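Local coordinates for protein carboxylesterase (Ferroplasma acidiphilum, PDB 3WJ2) that probably hydrolyses carboxylic ester bonds as a carboxylesterase of the alpha/beta hydrolase fold, at residues 30-35 with 207-212; 86-91 with 214-219; 106-111 with 302-307. One frame throughout, in Å; residues are numbered along the deposited sequence.

Contact 1. Residues 30-35 with 207-212; sequences AMLRNF and GKMIRY
Leu32 lays a single methyl, CD2, against the phenol end of Tyr212 and the methyl end of Met209, and this one branch makes the whole junction between residues 30-35 and 207-212. The methyl lies 3.6 Å from Tyr212 OH and 3.8 Å from Tyr212 CE2, reaching the ring obliquely. Leu32 and Tyr212 approach from opposite directions, each with CG trans to its own backbone N (chi1 177° and 171°), and their extended reach spans the 11.5 Å between Leu32 CA and Tyr212 CA. Beside the ring, Met209 turns back so that its CE comes within 4.2 Å of Leu32 CD2, a looser touch. The phenol is not left without a polar mate: Tyr212 OH is hydrogen-bonded to the carbonyl oxygen of Ile27, which fixes where the ring ends in an otherwise apolar junction. Nearby, the salt bridge of Lys208 with Asp23 ties helix 207-217 once more to the N-terminal region. Only about 100 Å² is buried between the two segments, a light bridge between helices, consistent with the cap of hormone-sensitive-lipase-like esterases, where N-terminal helices meet helices inserted late in the alpha/beta hydrolase core.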
loop_
_atom_site.group_PDB
_atom_site.type_symbol
_atom_site.label_atom_id
_atom_site.label_comp_id
_atom_site.label_asym_id
_atom_site.label_seq_id
_atom_site.Cartn_x
_atom_site.Cartn_y
_atom_site.Cartn_z
ATOM N N ALA B 30 24.193 -27.842 6.685
ATOM C CA ALA B 30 24.848 -27.995 7.996
ATOM C C ALA B 30 25.932 -26.893 8.220
ATOM O O ALA B 30 26.120 -26.384 9.330
ATOM C CB ALA B 30 25.491 -29.387 8.123
ATOM N N MET B 31 26.608 -26.506 7.138
ATOM C CA MET B 31 27.594 -25.394 7.294
ATOM C C MET B 31 26.942 -24.076 7.576
ATOM O O MET B 31 27.378 -23.306 8.420
ATOM C CB MET B 31 28.372 -25.278 5.963
ATOM C CG MET B 31 29.199 -26.488 5.731
ATOM S SD MET B 31 30.776 -26.061 6.540
ATOM C CE MET B 31 31.281 -24.997 5.184
ATOM N N LEU B 32 25.800 -23.833 6.900
ATOM C CA LEU B 32 25.075 -22.598 7.133
ATOM C C LEU B 32 24.530 -22.515 8.554
ATOM O O LEU B 32 24.565 -21.481 9.161
ATOM C CB LEU B 32 23.943 -22.467 6.118
ATOM C CG LEU B 32 23.027 -21.280 6.251
ATOM C CD1 LEU B 32 23.812 -19.975 5.882
ATOM C CD2 LEU B 32 21.921 -21.497 5.287
ATOM N N ARG B 33 24.037 -23.621 9.071
ATOM C CA ARG B 33 23.524 -23.692 10.435
ATOM C C ARG B 33 24.627 -23.329 11.416
ATOM O O ARG B 33 24.443 -22.556 12.310
ATOM C CB ARG B 33 23.033 -25.116 10.697
ATOM C CG ARG B 33 22.547 -25.394 12.171
ATOM C CD ARG B 33 22.148 -26.818 12.378
ATOM N NE ARG B 33 20.999 -27.117 11.517
ATOM C CZ ARG B 33 20.948 -28.094 10.627
ATOM N NH1 ARG B 33 21.992 -28.968 10.454
ATOM N NH2 ARG B 33 19.860 -28.255 9.847
ATOM N N ASN B 34 25.795 -23.963 11.240
ATOM C CA ASN B 34 26.923 -23.624 12.079
ATOM C C ASN B 34 27.267 -22.121 11.997
ATOM O O ASN B 34 27.446 -21.469 13.026
ATOM C CB ASN B 34 28.120 -24.459 11.600
ATOM C CG ASN B 34 29.446 -23.884 12.072
ATOM O OD1 ASN B 34 30.152 -23.092 11.371
ATOM N ND2 ASN B 34 29.742 -24.195 13.292
ATOM N N PHE B 35 27.341 -21.582 10.785
ATOM C CA PHE B 35 27.647 -20.191 10.641
ATOM C C PHE B 35 26.645 -19.314 11.356
ATOM O O PHE B 35 26.989 -18.447 12.103
ATOM C CB PHE B 35 27.731 -19.806 9.168
ATOM C CG PHE B 35 27.974 -18.339 8.959
ATOM C CD1 PHE B 35 29.241 -17.762 9.279
ATOM C CD2 PHE B 35 26.979 -17.519 8.427
ATOM C CE1 PHE B 35 29.462 -16.422 9.086
ATOM C CE2 PHE B 35 27.203 -16.141 8.236
ATOM C CZ PHE B 35 28.450 -15.601 8.544
ATOM N N GLY B 207 14.199 -13.022 -0.821
ATOM C CA GLY B 207 13.392 -13.966 -1.629
ATOM C C GLY B 207 14.067 -15.301 -1.897
ATOM O O GLY B 207 13.477 -16.401 -1.721
ATOM N N LYS B 208 15.333 -15.230 -2.260
ATOM C CA LYS B 208 16.147 -16.416 -2.529
ATOM C C LYS B 208 16.291 -17.255 -1.280
ATOM O O LYS B 208 16.168 -18.463 -1.368
ATOM C CB LYS B 208 17.522 -16.064 -3.037
ATOM C CG LYS B 208 17.443 -15.592 -4.495
ATOM C CD LYS B 208 18.811 -15.048 -4.880
ATOM C CE LYS B 208 19.682 -16.225 -5.266
ATOM N NZ LYS B 208 20.920 -15.736 -5.907
ATOM N N MET B 209 16.499 -16.603 -0.141
ATOM C CA MET B 209 16.593 -17.434 1.103
ATOM C C MET B 209 15.253 -18.049 1.499
ATOM O O MET B 209 15.220 -19.193 2.027
ATOM C CB MET B 209 17.168 -16.605 2.258
ATOM C CG MET B 209 18.663 -16.482 2.044
ATOM S SD MET B 209 19.538 -18.144 1.856
ATOM C CE MET B 209 19.149 -18.861 3.482
ATOM N N ILE B 210 14.139 -17.296 1.327
ATOM C CA ILE B 210 12.834 -17.862 1.652
ATOM C C ILE B 210 12.668 -19.147 0.836
ATOM O O ILE B 210 12.190 -20.158 1.360
ATOM C CB ILE B 210 11.704 -16.856 1.365
ATOM C CG1 ILE B 210 11.752 -15.759 2.398
ATOM C CG2 ILE B 210 10.306 -17.549 1.436
ATOM C CD1 ILE B 210 10.817 -14.460 2.042
ATOM N N ARG B 211 13.041 -19.085 -0.436
ATOM C CA ARG B 211 12.948 -20.321 -1.277
ATOM C C ARG B 211 13.837 -21.445 -0.816
ATOM O O ARG B 211 13.412 -22.621 -0.807
ATOM C CB ARG B 211 13.123 -20.025 -2.791
ATOM C CG ARG B 211 11.885 -19.128 -3.213
ATOM C CD ARG B 211 11.720 -18.936 -4.771
ATOM N NE ARG B 211 11.008 -17.699 -5.168
ATOM C CZ ARG B 211 11.628 -16.548 -5.470
ATOM N NH1 ARG B 211 12.960 -16.480 -5.410
ATOM N NH2 ARG B 211 10.947 -15.455 -5.841
ATOM N N TYR B 212 15.054 -21.100 -0.420
ATOM C CA TYR B 212 16.052 -22.059 0.024
ATOM C C TYR B 212 15.477 -22.748 1.265
ATOM O O TYR B 212 15.447 -23.981 1.290
ATOM C CB TYR B 212 17.386 -21.324 0.362
ATOM C CG TYR B 212 18.502 -22.130 1.053
ATOM C CD1 TYR B 212 19.591 -22.585 0.329
ATOM C CD2 TYR B 212 18.472 -22.396 2.417
ATOM C CE1 TYR B 212 20.653 -23.239 0.927
ATOM C CE2 TYR B 212 19.455 -23.165 3.006
ATOM C CZ TYR B 212 20.563 -23.563 2.262
ATOM O OH TYR B 212 21.602 -24.183 2.892
#

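Contact 2. Residues 86-91 with 214-219; sequences GFLFGN and GNMYSK
Phe87, coming straight after Gly86, lays its ring flat on that of Tyr217, in a face-to-face stack with centroids 3.8 Å apart and planes only 2° from parallel. Gly86 ends an HGGG sequence, which in related esterases supplies the oxyanion hole. The Phe87 ring turns away from its own carbonyl carbon (chi1 -52°), while Tyr217 CE2 stands over the centre of its face, 3.6 Å from Phe87 CE1. Phe87 CB adds a CH-pi contact, 4.1 Å from the Tyr217 centroid and 27° off the ring normal. Leu88 follows with its CD1 against Met216, 3.7 Å from Met216 CG; the methionine chain then bends and leads its sulfur away. Further on, Gly90 bonds through its N to Asp37, tying the loop to helix 29-43. Around the stack, Leu161 touches both side chains and Phe229 meets Tyr217 at a slant. A leucine in place of Tyr217 would probably leave the Phe87 face without its flat partner and the ring freer to turn. About 208 Å² is buried, and between these two segments cohesion comes from ring overlap and close fit, while the loop's directed polar bonds go to other partners such as Arg33 and Asp37.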
loop_
_atom_site.group_PDB
_atom_site.type_symbol
_atom_site.label_atom_id
_atom_site.label_comp_id
_atom_site.label_asym_id
_atom_site.label_seq_id
_atom_site.Cartn_x
_atom_site.Cartn_y
_atom_site.Cartn_z
ATOM N N GLY B 86 13.951 -20.476 10.021
ATOM C CA GLY B 86 13.726 -21.044 8.688
ATOM C C GLY B 86 13.521 -22.531 8.630
ATOM O O GLY B 86 13.577 -23.095 7.569
ATOM N N PHE B 87 13.345 -23.186 9.795
ATOM C CA PHE B 87 13.234 -24.653 9.904
ATOM C C PHE B 87 14.602 -25.325 9.859
ATOM O O PHE B 87 14.700 -26.580 9.978
ATOM C CB PHE B 87 12.198 -25.336 8.955
ATOM C CG PHE B 87 10.845 -24.733 9.032
ATOM C CD1 PHE B 87 9.973 -25.099 10.034
ATOM C CD2 PHE B 87 10.455 -23.835 8.021
ATOM C CE1 PHE B 87 8.638 -24.479 9.994
ATOM C CE2 PHE B 87 9.193 -23.258 7.965
ATOM C CZ PHE B 87 8.315 -23.572 9.026
ATOM N N LEU B 88 15.640 -24.468 9.732
ATOM C CA LEU B 88 16.979 -25.015 9.395
ATOM C C LEU B 88 17.951 -24.750 10.522
ATOM O O LEU B 88 18.827 -25.617 10.754
ATOM C CB LEU B 88 17.476 -24.433 8.053
ATOM C CG LEU B 88 18.730 -25.076 7.434
ATOM C CD1 LEU B 88 18.580 -24.934 5.938
ATOM C CD2 LEU B 88 19.805 -24.161 8.006
ATOM N N PHE B 89 17.855 -23.589 11.131
ATOM C CA PHE B 89 18.796 -23.194 12.187
ATOM C C PHE B 89 18.105 -22.724 13.434
ATOM O O PHE B 89 16.866 -22.750 13.585
ATOM C CB PHE B 89 19.886 -22.199 11.613
ATOM C CG PHE B 89 19.354 -20.831 11.293
ATOM C CD1 PHE B 89 19.542 -19.769 12.182
ATOM C CD2 PHE B 89 18.723 -20.583 10.105
ATOM C CE1 PHE B 89 19.079 -18.440 11.906
ATOM C CE2 PHE B 89 18.227 -19.325 9.805
ATOM C CZ PHE B 89 18.358 -18.251 10.689
ATOM N N GLY B 90 18.869 -22.194 14.376
ATOM C CA GLY B 90 18.437 -21.777 15.697
ATOM C C GLY B 90 18.389 -22.974 16.667
ATOM O O GLY B 90 18.238 -24.108 16.237
ATOM N N ASN B 91 18.467 -22.672 17.958
ATOM C CA ASN B 91 18.407 -23.684 19.020
ATOM C C ASN B 91 18.221 -22.983 20.358
ATOM O O ASN B 91 18.034 -21.758 20.470
ATOM C CB ASN B 91 19.670 -24.610 18.967
ATOM C CG ASN B 91 20.942 -23.846 19.170
ATOM O OD1 ASN B 91 21.055 -22.977 20.035
ATOM N ND2 ASN B 91 21.924 -24.162 18.332
ATOM N N GLY B 214 12.317 -23.037 2.181
ATOM C CA GLY B 214 11.123 -23.835 1.910
ATOM C C GLY B 214 11.532 -25.082 1.204
ATOM O O GLY B 214 10.949 -26.128 1.416
ATOM N N ASN B 215 12.509 -25.014 0.305
ATOM C CA ASN B 215 12.923 -26.236 -0.360
ATOM C C ASN B 215 13.626 -27.187 0.624
ATOM O O ASN B 215 13.529 -28.406 0.420
ATOM C CB ASN B 215 13.855 -25.931 -1.533
ATOM C CG ASN B 215 13.111 -25.333 -2.761
ATOM O OD1 ASN B 215 11.886 -25.397 -2.885
ATOM N ND2 ASN B 215 13.875 -24.704 -3.637
ATOM N N MET B 216 14.368 -26.676 1.623
ATOM C CA MET B 216 14.985 -27.573 2.570
ATOM C C MET B 216 13.966 -28.267 3.471
ATOM O O MET B 216 14.161 -29.427 3.860
ATOM C CB MET B 216 16.038 -26.908 3.491
ATOM C CG MET B 216 17.308 -26.336 2.792
ATOM S SD MET B 216 18.231 -27.691 1.992
ATOM C CE MET B 216 19.413 -26.737 1.058
ATOM N N TYR B 217 12.887 -27.578 3.801
ATOM C CA TYR B 217 11.894 -28.130 4.735
ATOM C C TYR B 217 10.901 -29.089 4.034
ATOM O O TYR B 217 10.515 -30.107 4.607
ATOM C CB TYR B 217 11.109 -26.962 5.370
ATOM C CG TYR B 217 10.103 -27.306 6.478
ATOM C CD1 TYR B 217 10.404 -28.242 7.490
ATOM C CD2 TYR B 217 8.841 -26.668 6.474
ATOM C CE1 TYR B 217 9.435 -28.524 8.565
ATOM C CE2 TYR B 217 7.889 -26.991 7.536
ATOM C CZ TYR B 217 8.175 -27.878 8.464
ATOM O OH TYR B 217 7.245 -28.055 9.433
ATOM N N SER B 218 10.492 -28.739 2.832
ATOM C CA SER B 218 9.476 -29.577 2.160
ATOM C C SER B 218 10.163 -30.832 1.684
ATOM O O SER B 218 11.386 -30.802 1.359
ATOM C CB SER B 218 8.836 -28.789 1.000
ATOM O OG SER B 218 9.814 -28.542 -0.073
ATOM N N LYS B 219 9.426 -31.935 1.686
ATOM C CA LYS B 219 9.892 -33.155 0.992
ATOM C C LYS B 219 9.769 -33.000 -0.538
ATOM O O LYS B 219 10.672 -33.373 -1.309
ATOM C CB LYS B 219 9.058 -34.300 1.452
ATOM C CG LYS B 219 9.638 -35.001 2.621
ATOM C CD LYS B 219 9.025 -36.377 2.679
ATOM C CE LYS B 219 9.708 -37.215 3.751
ATOM N NZ LYS B 219 11.191 -37.429 3.557
#

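Contact 3. Residues 106-111 with 302-307; sequences SGVKII and RIIPDY
The puckered ring of Pro305 takes both of its nearest partners in 106-111 on one side of its mean plane. Val108 CG1 sits above the ring, 3.9 Å from Pro305 CB, whereas the carbonyl oxygen of Ser106 comes in more obliquely, 3.5 Å from Pro305 CG. The truly flat group, the Tyr307 ring, takes no part in this meeting; in the plane of its edge lies the carbonyl oxygen of Ile304 in the same segment, and it packs towards loop residues such as Val179 and Pro242. Val108 and Pro305 cross at about a right angle, and Val108 uses both branches. CG1 stands trans to the carbonyl carbon (chi1 -52°) and takes the proline, while CG2 makes a looser contact at 4.3 Å with Ile304 CG2. Ile304 in turn leans on Ile79 of strand 78-82. The backbone leading into the strand is shaped by an ST turn: Val108 N donates to Ser106 OG over 3.2 Å, nearly straight at 165°, and the same hydroxyl is also hydrogen-bonded to the carbonyl of Leu102 in helix 96-106. Gly107, with positive phi, makes the turn out of that helix. Outside the two segments, Asp306 forms salt bridges with Lys298 and Arg302 of a neighbouring subunit. The whole is thus a meeting of the C-terminal segment 302-307 with a helix-to-strand turn at the start of strand 109-113, an inner strand of the central sheet, in the layered helix-on-sheet build of the alpha/beta hydrolase fold.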
loop_
_atom_site.group_PDB
_atom_site.type_symbol
_atom_site.label_atom_id
_atom_site.label_comp_id
_atom_site.label_asym_id
_atom_site.label_seq_id
_atom_site.Cartn_x
_atom_site.Cartn_y
_atom_site.Cartn_z
ATOM N N SER B 106 6.837 -11.430 30.832
ATOM C CA SER B 106 5.549 -12.006 30.947
ATOM C C SER B 106 5.216 -12.464 32.361
ATOM O O SER B 106 4.081 -12.535 32.696
ATOM C CB SER B 106 5.360 -13.246 30.008
ATOM O OG SER B 106 6.284 -14.300 30.386
ATOM N N GLY B 107 6.263 -12.857 33.104
ATOM C CA GLY B 107 5.905 -13.440 34.417
ATOM C C GLY B 107 5.342 -14.825 34.390
ATOM O O GLY B 107 4.805 -15.278 35.385
ATOM N N VAL B 108 5.418 -15.509 33.262
ATOM C CA VAL B 108 4.879 -16.893 33.177
ATOM C C VAL B 108 6.001 -17.829 32.834
ATOM O O VAL B 108 7.110 -17.372 32.466
ATOM C CB VAL B 108 3.665 -17.076 32.231
ATOM C CG1 VAL B 108 2.506 -16.056 32.534
ATOM C CG2 VAL B 108 4.086 -17.001 30.754
ATOM N N LYS B 109 5.799 -19.166 32.949
ATOM C CA LYS B 109 6.833 -20.121 32.531
ATOM C C LYS B 109 6.951 -20.035 30.985
ATOM O O LYS B 109 5.905 -20.077 30.269
ATOM C CB LYS B 109 6.456 -21.574 32.877
ATOM C CG LYS B 109 6.616 -21.852 34.432
ATOM C CD LYS B 109 6.137 -23.247 34.648
ATOM C CE LYS B 109 6.577 -23.923 36.064
ATOM N NZ LYS B 109 6.420 -23.011 37.218
ATOM N N ILE B 110 8.151 -19.972 30.522
ATOM C CA ILE B 110 8.396 -20.103 29.069
ATOM C C ILE B 110 9.194 -21.427 28.885
ATOM O O ILE B 110 10.310 -21.615 29.478
ATOM C CB ILE B 110 9.290 -18.880 28.553
ATOM C CG1 ILE B 110 8.598 -17.532 28.821
ATOM C CG2 ILE B 110 9.650 -19.003 27.013
ATOM C CD1 ILE B 110 7.189 -17.343 28.163
ATOM N N ILE B 111 8.721 -22.289 27.986
ATOM C CA ILE B 111 9.398 -23.565 27.763
ATOM C C ILE B 111 9.833 -23.560 26.316
ATOM O O ILE B 111 9.019 -23.751 25.391
ATOM C CB ILE B 111 8.492 -24.803 28.082
ATOM C CG1 ILE B 111 8.006 -24.668 29.561
ATOM C CG2 ILE B 111 9.293 -26.134 27.816
ATOM C CD1 ILE B 111 6.977 -25.801 29.960
ATOM N N ARG B 302 3.637 -8.679 28.098
ATOM C CA ARG B 302 2.866 -8.232 29.195
ATOM C C ARG B 302 1.382 -8.464 29.143
ATOM O O ARG B 302 0.739 -8.375 30.202
ATOM C CB ARG B 302 3.244 -6.765 29.573
ATOM C CG ARG B 302 4.670 -6.651 29.994
ATOM C CD ARG B 302 5.009 -5.138 30.273
ATOM N NE ARG B 302 6.443 -5.086 30.645
ATOM C CZ ARG B 302 7.014 -3.973 31.091
ATOM N NH1 ARG B 302 6.296 -2.853 31.154
ATOM N NH2 ARG B 302 8.285 -3.966 31.473
ATOM N N ILE B 303 0.844 -8.845 27.970
ATOM C CA ILE B 303 -0.591 -9.196 27.899
ATOM C C ILE B 303 -0.731 -10.725 27.874
ATOM O O ILE B 303 -1.814 -11.168 28.115
ATOM C CB ILE B 303 -1.385 -8.523 26.767
ATOM C CG1 ILE B 303 -0.888 -8.853 25.311
ATOM C CG2 ILE B 303 -1.296 -6.968 27.021
ATOM C CD1 ILE B 303 -2.014 -8.540 24.277
ATOM N N ILE B 304 0.342 -11.469 27.589
ATOM C CA ILE B 304 0.240 -12.949 27.618
ATOM C C ILE B 304 -0.422 -13.541 28.916
ATOM O O ILE B 304 -1.316 -14.406 28.779
ATOM C CB ILE B 304 1.570 -13.589 27.354
ATOM C CG1 ILE B 304 1.954 -13.496 25.864
ATOM C CG2 ILE B 304 1.583 -15.086 27.832
ATOM C CD1 ILE B 304 3.396 -13.942 25.572
ATOM N N PRO B 305 -0.052 -13.041 30.102
ATOM C CA PRO B 305 -0.607 -13.643 31.297
ATOM C C PRO B 305 -2.118 -13.558 31.357
ATOM O O PRO B 305 -2.726 -14.491 31.961
ATOM C CB PRO B 305 0.129 -12.907 32.468
ATOM C CG PRO B 305 0.748 -11.765 31.890
ATOM C CD PRO B 305 0.962 -12.004 30.413
ATOM N N ASP B 306 -2.759 -12.584 30.705
ATOM C CA ASP B 306 -4.247 -12.482 30.677
ATOM C C ASP B 306 -4.975 -13.651 30.014
ATOM O O ASP B 306 -6.174 -13.904 30.233
ATOM C CB ASP B 306 -4.689 -11.146 30.052
ATOM C CG ASP B 306 -4.323 -9.949 30.962
ATOM O OD1 ASP B 306 -3.259 -9.965 31.608
ATOM O OD2 ASP B 306 -5.203 -9.117 31.065
ATOM N N TYR B 307 -4.248 -14.336 29.121
ATOM C CA TYR B 307 -4.799 -15.485 28.439
ATOM C C TYR B 307 -4.654 -16.811 29.218
ATOM O O TYR B 307 -5.203 -17.846 28.732
ATOM C CB TYR B 307 -4.103 -15.634 27.101
ATOM C CG TYR B 307 -4.382 -14.530 26.137
ATOM C CD1 TYR B 307 -5.424 -14.638 25.177
ATOM C CD2 TYR B 307 -3.630 -13.357 26.175
ATOM C CE1 TYR B 307 -5.652 -13.583 24.220
ATOM C CE2 TYR B 307 -3.897 -12.304 25.288
ATOM C CZ TYR B 307 -4.905 -12.409 24.319
ATOM O OH TYR B 307 -5.040 -11.366 23.465
#

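In the fold
All three contacts are buried and mainly apolar, yet they serve different layers. Contacts 1 and 2 share helix 207-217, have centres 8 Å apart, and touch each other: Arg33 NE of contact 1 probably hydrogen-bonds to Leu88 O of contact 2, 2.7 Å away, and Tyr212 packs on Leu88. Together they join helix 29-43, the loop after strand 78-82 and helix 207-217. Contact 3 lies across the chain's centre, about 28 Å from contact 2 between centres, and sets the turn between helix 96-106 and strand 109-113 against the C-terminal segment. The chemistry follows the place: one methyl between helices, stacked rings at the loop, and aliphatic side chains beside the sheet, with charged partners of another subunit close by.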